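Local coordinates for protein beta-L-arabinobiosidase (Bacteroides thetaiotaomicron, PDB 5MQR) that probably hydrolyses glycosidic bonds in plant pectin, with beta-L-arabinobiosidase and possibly exo-alpha-sialidase activity, at residues Gly43-Val48 and Pro333-Leu338; Tyr321-Asn326 and Leu343-Leu348. All coordinates share one frame; numbering follows the deposited sequence.

Interaction 1 (Gly43-Val48 and Pro333-Leu338); sequences GQLSPV and PLAISL. With NA (sodium ion), chain I.
The contact between L45 and residues P333 and A335 is apolar and runs through one methyl group. L45 CD1 lies 3.9 Å from P333 CG, and the two side chains cross at about a right angle. The same L45 CD1 is 3.8 Å from A335 CB, so a single branch bridges the loop ahead of the strand and the strand itself. Chi1 of -58° sets L45 CG opposite the carbonyl carbon, and an extended chi2 of 179° carries CD1 outward to P333 and A335. Further along, V48 CG1 meets I336 CG2 at 3.9 Å, again with the side chains roughly perpendicular. No hydrogen bond joins the two segments.

The backbone supplies a second kind of approach. G43 N sits 3.9 Å from P333 CG, beside CG and CD of the ring, whose preceding peptide bond is cis. A beta carbon on G43 would come within 3.2 Å of that same P333 CG, and the positive phi of 65° independently favours glycine. An alanine in place of P333 would remove the ring carbon CG touched by both G43 and L45, and would probably open a gap beneath L45 CD1 while also disfavouring the cis bond.

Polar groups of 43-48 bond elsewhere. Q44 O coordinates the sodium ion at 2.5 Å, with three waters, E494 O and N495 OD1, while S46 OG bonds E565 and K464. One of those waters accepts a hydrogen bond from S46 N at 2.9 Å, giving the loop a second, water-mediated link to the ion.

The arrangement is a loop that turns at G43 and Q44, then runs extended from L45 to V48, its apolar side laid on a four-stranded antiparallel sheet consistent with a beta-propeller blade, its outer side sharing a sodium site with E494 and N495.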
ATOM      1  N   GLY A  43      -4.649  -8.241  21.863  1.00 21.59           N
ATOM      2  CA  GLY A  43      -3.616  -7.222  22.153  1.00 21.29           C
ATOM      3  C   GLY A  43      -3.913  -5.761  21.782  1.00 21.26           C
ATOM      4  O   GLY A  43      -3.032  -4.914  21.887  1.00 20.18           O
ATOM      5  N   GLN A  44      -5.150  -5.478  21.373  1.00 21.50           N
ATOM      6  CA  GLN A  44      -5.520  -4.256  20.677  1.00 21.95           C
ATOM      7  C   GLN A  44      -4.760  -4.078  19.371  1.00 21.67           C
ATOM      8  O   GLN A  44      -4.643  -2.973  18.909  1.00 21.85           O
ATOM      9  CB  GLN A  44      -5.372  -3.008  21.555  1.00 22.17           C
ATOM     10  CG  GLN A  44      -6.179  -3.076  22.821  1.00 22.72           C
ATOM     11  CD  GLN A  44      -6.170  -1.753  23.576  1.00 23.10           C
ATOM     12  OE1 GLN A  44      -5.377  -1.560  24.483  1.00 22.69           O
ATOM     13  NE2 GLN A  44      -7.062  -0.840  23.202  1.00 23.40           N
ATOM     14  N   LEU A  45      -4.295  -5.175  18.765  1.00 21.83           N
ATOM     15  CA  LEU A  45      -3.642  -5.151  17.464  1.00 20.98           C
ATOM     16  C   LEU A  45      -4.669  -5.301  16.359  1.00 21.22           C
ATOM     17  O   LEU A  45      -5.521  -6.183  16.418  1.00 21.07           O
ATOM     18  CB  LEU A  45      -2.648  -6.290  17.353  1.00 20.59           C
ATOM     19  CG  LEU A  45      -1.540  -6.343  18.401  1.00 20.54           C
ATOM     20  CD1 LEU A  45      -0.674  -7.553  18.131  1.00 20.24           C
ATOM     21  CD2 LEU A  45      -0.690  -5.068  18.405  1.00 20.52           C
ATOM     22  N   SER A  46      -4.599  -4.423  15.366  1.00 20.82           N
ATOM     23  CA  SER A  46      -5.399  -4.540  14.178  1.00 21.01           C
ATOM     24  C   SER A  46      -4.760  -5.604  13.306  1.00 20.45           C
ATOM     25  O   SER A  46      -3.532  -5.698  13.241  1.00 19.75           O
ATOM     26  CB  SER A  46      -5.445  -3.208  13.422  1.00 21.65           C
ATOM     27  OG  SER A  46      -6.401  -3.252  12.370  1.00 22.14           O
ATOM     28  N   PRO A  47      -5.576  -6.429  12.654  1.00 20.62           N
ATOM     29  CA  PRO A  47      -5.019  -7.479  11.814  1.00 20.98           C
ATOM     30  C   PRO A  47      -4.577  -6.962  10.480  1.00 20.85           C
ATOM     31  O   PRO A  47      -5.075  -5.942  10.042  1.00 20.42           O
ATOM     32  CB  PRO A  47      -6.192  -8.443  11.626  1.00 21.18           C
ATOM     33  CG  PRO A  47      -7.395  -7.552  11.681  1.00 21.47           C
ATOM     34  CD  PRO A  47      -7.047  -6.495  12.709  1.00 21.31           C
ATOM     35  N   VAL A  48      -3.662  -7.691   9.843  1.00 21.07           N
ATOM     36  CA  VAL A  48      -3.378  -7.483   8.434  1.00 21.43           C
ATOM     37  C   VAL A  48      -4.591  -7.924   7.600  1.00 22.08           C
ATOM     38  O   VAL A  48      -5.449  -8.667   8.081  1.00 22.37           O
ATOM     39  CB  VAL A  48      -2.051  -8.125   7.991  1.00 21.70           C
ATOM     40  CG1 VAL A  48      -0.893  -7.542   8.809  1.00 21.97           C
ATOM     41  CG2 VAL A  48      -2.069  -9.639   8.100  1.00 21.74           C
ATOM     42  N   PRO A 333      -1.854 -12.240  21.826  1.00 20.08           N
ATOM     43  CA  PRO A 333      -2.343 -12.900  20.612  1.00 19.94           C
ATOM     44  C   PRO A 333      -1.195 -13.515  19.830  1.00 19.63           C
ATOM     45  O   PRO A 333      -0.057 -13.526  20.294  1.00 18.93           O
ATOM     46  CB  PRO A 333      -2.929 -11.744  19.816  1.00 19.76           C
ATOM     47  CG  PRO A 333      -2.012 -10.599  20.176  1.00 20.08           C
ATOM     48  CD  PRO A 333      -1.570 -10.814  21.593  1.00 20.07           C
ATOM     49  N   LEU A 334      -1.508 -14.042  18.662  1.00 19.74           N
ATOM     50  CA  LEU A 334      -0.476 -14.419  17.714  1.00 20.58           C
ATOM     51  C   LEU A 334      -0.411 -13.237  16.748  1.00 20.54           C
ATOM     52  O   LEU A 334      -1.449 -12.820  16.209  1.00 21.06           O
ATOM     53  CB  LEU A 334      -0.834 -15.701  16.983  1.00 20.84           C
ATOM     54  CG  LEU A 334       0.296 -16.369  16.195  1.00 21.27           C
ATOM     55  CD1 LEU A 334       1.362 -16.883  17.150  1.00 21.95           C
ATOM     56  CD2 LEU A 334      -0.253 -17.521  15.375  1.00 21.57           C
ATOM     57  N   ALA A 335       0.786 -12.686  16.577  1.00 20.17           N
ATOM     58  CA  ALA A 335       0.994 -11.447  15.839  1.00 20.06           C
ATOM     59  C   ALA A 335       2.030 -11.642  14.740  1.00 19.78           C
ATOM     60  O   ALA A 335       2.735 -12.651  14.699  1.00 20.02           O
ATOM     61  CB  ALA A 335       1.456 -10.366  16.808  1.00 20.31           C
ATOM     62  N   ILE A 336       2.111 -10.656  13.864  1.00 19.38           N
ATOM     63  CA  ILE A 336       3.046 -10.646  12.758  1.00 19.20           C
ATOM     64  C   ILE A 336       3.759  -9.283  12.726  1.00 19.47           C
ATOM     65  O   ILE A 336       3.137  -8.222  12.929  1.00 18.87           O
ATOM     66  CB  ILE A 336       2.366 -10.964  11.400  1.00 19.13           C
ATOM     67  CG1 ILE A 336       3.415 -10.996  10.262  1.00 19.75           C
ATOM     68  CG2 ILE A 336       1.218  -9.991  11.077  1.00 18.54           C
ATOM     69  CD1 ILE A 336       2.878 -11.511   8.938  1.00 20.28           C
ATOM     70  N   SER A 337       5.070  -9.342  12.502  1.00 19.82           N
ATOM     71  CA  SER A 337       5.905  -8.179  12.292  1.00 20.38           C
ATOM     72  C   SER A 337       6.596  -8.318  10.929  1.00 20.72           C
ATOM     73  O   SER A 337       7.051  -9.396  10.578  1.00 21.66           O
ATOM     74  CB  SER A 337       6.955  -8.040  13.424  1.00 20.34           C
ATOM     75  OG  SER A 337       6.401  -7.682  14.690  1.00 20.03           O
ATOM     76  N   LEU A 338       6.697  -7.219  10.189  1.00 20.97           N
ATOM     77  CA  LEU A 338       7.307  -7.207   8.846  1.00 21.13           C
ATOM     78  C   LEU A 338       8.662  -6.500   8.811  1.00 22.06           C
ATOM     79  O   LEU A 338       8.956  -5.642   9.659  1.00 21.59           O
ATOM     80  CB  LEU A 338       6.357  -6.527   7.852  1.00 20.65           C
ATOM     81  CG  LEU A 338       4.926  -7.078   7.854  1.00 20.51           C
ATOM     82  CD1 LEU A 338       4.047  -6.253   6.938  1.00 20.31           C
ATOM     83  CD2 LEU A 338       4.888  -8.561   7.485  1.00 20.52           C
TER
HETATM   84 NA    NA I1208      -3.874  -0.991  17.523  1.00 30.96          NA
HETATM   85  O   HOH W   1      -3.235  -1.918  15.760  1.00 31.45           O
HETATM   86  O   HOH W   2      -2.239  -1.014  19.146  1.00 35.68           O
HETATM   87  O   HOH W   3      -2.844   1.285  17.154  1.00 32.14           O

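Interaction 2 (Tyr321-Asn326 and Leu343-Leu348); sequences YATVYN and LEYTTL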
ATOM      1  N   TYR A 321      10.375 -10.074   4.506  1.00 23.73           N
ATOM      2  CA  TYR A 321      10.500 -10.967   5.621  1.00 23.17           C
ATOM      3  C   TYR A 321       9.373 -10.709   6.630  1.00 22.19           C
ATOM      4  O   TYR A 321       8.804  -9.611   6.665  1.00 21.29           O
ATOM      5  CB  TYR A 321      11.885 -10.786   6.236  1.00 23.46           C
ATOM      6  CG  TYR A 321      13.015 -11.223   5.306  1.00 24.08           C
ATOM      7  CD1 TYR A 321      13.539 -10.353   4.338  1.00 24.31           C
ATOM      8  CD2 TYR A 321      13.560 -12.483   5.403  1.00 24.24           C
ATOM      9  CE1 TYR A 321      14.585 -10.742   3.496  1.00 24.52           C
ATOM     10  CE2 TYR A 321      14.587 -12.883   4.570  1.00 25.22           C
ATOM     11  CZ  TYR A 321      15.095 -12.003   3.613  1.00 25.37           C
ATOM     12  OH  TYR A 321      16.112 -12.421   2.799  1.00 25.84           O
ATOM     13  N   ALA A 322       9.043 -11.745   7.404  1.00 21.24           N
ATOM     14  CA  ALA A 322       8.021 -11.685   8.434  1.00 21.01           C
ATOM     15  C   ALA A 322       8.383 -12.585   9.620  1.00 21.17           C
ATOM     16  O   ALA A 322       8.965 -13.663   9.451  1.00 20.74           O
ATOM     17  CB  ALA A 322       6.659 -12.083   7.886  1.00 20.77           C
ATOM     18  N   THR A 323       8.031 -12.115  10.819  1.00 21.11           N
ATOM     19  CA  THR A 323       8.077 -12.931  12.031  1.00 21.66           C
ATOM     20  C   THR A 323       6.661 -13.090  12.547  1.00 21.72           C
ATOM     21  O   THR A 323       5.868 -12.161  12.434  1.00 22.40           O
ATOM     22  CB  THR A 323       8.971 -12.317  13.114  1.00 21.37           C
ATOM     23  OG1 THR A 323       8.805 -10.894  13.113  1.00 21.53           O
ATOM     24  CG2 THR A 323      10.387 -12.643  12.845  1.00 21.68           C
ATOM     25  N   VAL A 324       6.347 -14.275  13.069  1.00 21.99           N
ATOM     26  CA  VAL A 324       5.050 -14.579  13.675  1.00 21.71           C
ATOM     27  C   VAL A 324       5.323 -15.143  15.056  1.00 21.61           C
ATOM     28  O   VAL A 324       6.172 -16.011  15.222  1.00 21.89           O
ATOM     29  CB  VAL A 324       4.242 -15.563  12.805  1.00 22.18           C
ATOM     30  CG1 VAL A 324       2.898 -15.893  13.436  1.00 22.01           C
ATOM     31  CG2 VAL A 324       4.024 -14.939  11.423  1.00 22.41           C
ATOM     32  N   TYR A 325       4.644 -14.592  16.052  1.00 21.21           N
ATOM     33  CA  TYR A 325       4.976 -14.836  17.448  1.00 20.72           C
ATOM     34  C   TYR A 325       3.925 -14.272  18.375  1.00 20.23           C
ATOM     35  O   TYR A 325       3.113 -13.458  17.967  1.00 19.55           O
ATOM     36  CB  TYR A 325       6.334 -14.226  17.815  1.00 21.08           C
ATOM     37  CG  TYR A 325       6.492 -12.716  17.632  1.00 20.65           C
ATOM     38  CD1 TYR A 325       6.560 -12.140  16.362  1.00 20.80           C
ATOM     39  CD2 TYR A 325       6.620 -11.870  18.723  1.00 20.76           C
ATOM     40  CE1 TYR A 325       6.741 -10.762  16.189  1.00 20.66           C
ATOM     41  CE2 TYR A 325       6.792 -10.494  18.558  1.00 20.82           C
ATOM     42  CZ  TYR A 325       6.857  -9.948  17.287  1.00 20.50           C
ATOM     43  OH  TYR A 325       7.000  -8.610  17.124  1.00 20.14           O
ATOM     44  N   ASN A 326       3.979 -14.705  19.633  1.00 20.43           N
ATOM     45  CA  ASN A 326       3.232 -14.076  20.729  1.00 20.75           C
ATOM     46  C   ASN A 326       4.067 -12.875  21.197  1.00 20.50           C
ATOM     47  O   ASN A 326       5.135 -13.084  21.740  1.00 20.52           O
ATOM     48  CB  ASN A 326       2.997 -15.052  21.896  1.00 21.14           C
ATOM     49  CG  ASN A 326       2.249 -16.320  21.465  1.00 21.65           C
ATOM     50  OD1 ASN A 326       2.850 -17.416  21.329  1.00 22.59           O
ATOM     51  ND2 ASN A 326       0.935 -16.185  21.247  1.00 21.03           N
ATOM     52  N   LEU A 343      16.337  -7.991   8.895  1.00 25.50           N
ATOM     53  CA  LEU A 343      17.001  -7.607  10.131  1.00 25.77           C
ATOM     54  C   LEU A 343      16.148  -6.658  10.951  1.00 25.13           C
ATOM     55  O   LEU A 343      15.825  -6.968  12.075  1.00 24.90           O
ATOM     56  CB  LEU A 343      18.369  -7.016   9.836  1.00 26.52           C
ATOM     57  CG  LEU A 343      19.399  -8.032   9.348  1.00 27.46           C
ATOM     58  CD1 LEU A 343      20.722  -7.310   9.085  1.00 28.52           C
ATOM     59  CD2 LEU A 343      19.619  -9.185  10.330  1.00 27.93           C
ATOM     60  N   GLU A 344      15.782  -5.512  10.391  1.00 25.26           N
ATOM     61  CA  GLU A 344      14.920  -4.546  11.086  1.00 25.20           C
ATOM     62  C   GLU A 344      13.439  -4.812  10.866  1.00 23.33           C
ATOM     63  O   GLU A 344      12.966  -4.763   9.751  1.00 22.34           O
ATOM     64  CB  GLU A 344      15.221  -3.115  10.633  1.00 26.61           C
ATOM     65  CG  GLU A 344      14.456  -2.025  11.401  1.00 27.71           C
ATOM     66  CD  GLU A 344      14.702  -0.620  10.861  1.00 29.28           C
ATOM     67  OE1 GLU A 344      15.433  -0.468   9.858  1.00 32.38           O
ATOM     68  OE2 GLU A 344      14.131   0.345  11.402  1.00 30.57           O
ATOM     69  N   TYR A 345      12.713  -5.045  11.947  1.00 22.69           N
ATOM     70  CA  TYR A 345      11.280  -5.238  11.887  1.00 22.26           C
ATOM     71  C   TYR A 345      10.628  -3.999  12.415  1.00 22.04           C
ATOM     72  O   TYR A 345      11.072  -3.452  13.417  1.00 22.82           O
ATOM     73  CB  TYR A 345      10.867  -6.472  12.686  1.00 22.03           C
ATOM     74  CG  TYR A 345      11.195  -7.747  11.942  1.00 21.83           C
ATOM     75  CD1 TYR A 345      12.478  -8.282  11.966  1.00 21.62           C
ATOM     76  CD2 TYR A 345      10.228  -8.405  11.187  1.00 21.56           C
ATOM     77  CE1 TYR A 345      12.782  -9.432  11.278  1.00 21.59           C
ATOM     78  CE2 TYR A 345      10.530  -9.556  10.484  1.00 21.39           C
ATOM     79  CZ  TYR A 345      11.808 -10.074  10.545  1.00 21.48           C
ATOM     80  OH  TYR A 345      12.124 -11.236   9.859  1.00 21.60           O
ATOM     81  N   THR A 346       9.595  -3.542  11.719  1.00 22.09           N
ATOM     82  CA  THR A 346       9.039  -2.214  11.950  1.00 22.20           C
ATOM     83  C   THR A 346       7.554  -2.165  12.231  1.00 22.27           C
ATOM     84  O   THR A 346       7.067  -1.108  12.568  1.00 22.81           O
ATOM     85  CB  THR A 346       9.310  -1.304  10.720  1.00 22.31           C
ATOM     86  OG1 THR A 346       8.673  -1.852   9.569  1.00 22.54           O
ATOM     87  CG2 THR A 346      10.808  -1.228  10.440  1.00 22.46           C
ATOM     88  N   THR A 347       6.832  -3.278  12.092  1.00 22.03           N
ATOM     89  CA  THR A 347       5.379  -3.313  12.289  1.00 21.35           C
ATOM     90  C   THR A 347       4.972  -4.394  13.305  1.00 20.71           C
ATOM     91  O   THR A 347       5.743  -5.322  13.597  1.00 20.36           O
ATOM     92  CB  THR A 347       4.643  -3.625  10.949  1.00 21.52           C
ATOM     93  OG1 THR A 347       4.958  -4.955  10.502  1.00 21.71           O
ATOM     94  CG2 THR A 347       5.035  -2.612   9.857  1.00 21.99           C
ATOM     95  N   LEU A 348       3.745  -4.270  13.801  1.00 20.17           N
ATOM     96  CA  LEU A 348       3.146  -5.268  14.679  1.00 20.11           C
ATOM     97  C   LEU A 348       1.645  -5.261  14.481  1.00 19.95           C
ATOM     98  O   LEU A 348       0.993  -4.273  14.764  1.00 21.25           O
ATOM     99  CB  LEU A 348       3.486  -4.993  16.132  1.00 20.12           C
ATOM    100  CG  LEU A 348       2.978  -6.042  17.126  1.00 20.14           C
ATOM    101  CD1 LEU A 348       3.687  -7.363  16.878  1.00 20.49           C
ATOM    102  CD2 LEU A 348       3.176  -5.560  18.548  1.00 20.31           C
TER
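Y345 and T323 reach for each other from opposite directions, and Y345 makes the largest share of the contact. T323 OG1 lies 3.4 Å from Y345 CE2, reaching the ring obliquely. The T323 methyl approaches the phenol end instead, with CG2 3.7 Å from Y345 CZ. A chi1 of 38° on T323 puts OG1 between the backbone N and the carbonyl carbon and leaves CG2 opposite that carbon, so both branches are turned to the ring. A322 CA lies at the ring edge, in its plane, whereas the carbonyl carbons of Y321 and A322 lie oblique to it. Beyond, Y321 CB stands 3.7 Å from Y345 OH, while the Y321 ring leads away and its OH bonds to T269 O. The hydroxyl of Y345 is likewise satisfied outside the pair, by Y268.

A smaller patch forms at the other end, where L348 CD1 touches the phenol of Y325 at 3.5 Å from its OH. The two side chains cross at about a right angle, and the polar partner of Y325 OH is S337.

Strand 321-325 lies between strands 311-315 and 334-339 in one antiparallel sheet. The 343-348 segment passes over the side of that sheet bearing T323, pairing in parallel with strand 29-30 through residues 344-345, and leads into strand 349-350.

How the interactions relate
From the N terminus, the chain first passes 43-48, then runs through most of the propeller-like region before returning at 333-338, so interaction 1 closes a loop with 284 residues between its segments. Interaction 2 closes a short one, with 16 residues between 321-326 and 343-348. The segments alternate, so the two loops cross. Strands 321-325 and 334-339 are neighbours in one sheet: A335 N lies 2.8 Å from Y325 O, a probable hydrogen bond. The contact centres are about 10 Å apart. Together they tie an N-terminal loop, the inner strands of the sheet and the segment leading into its last strand.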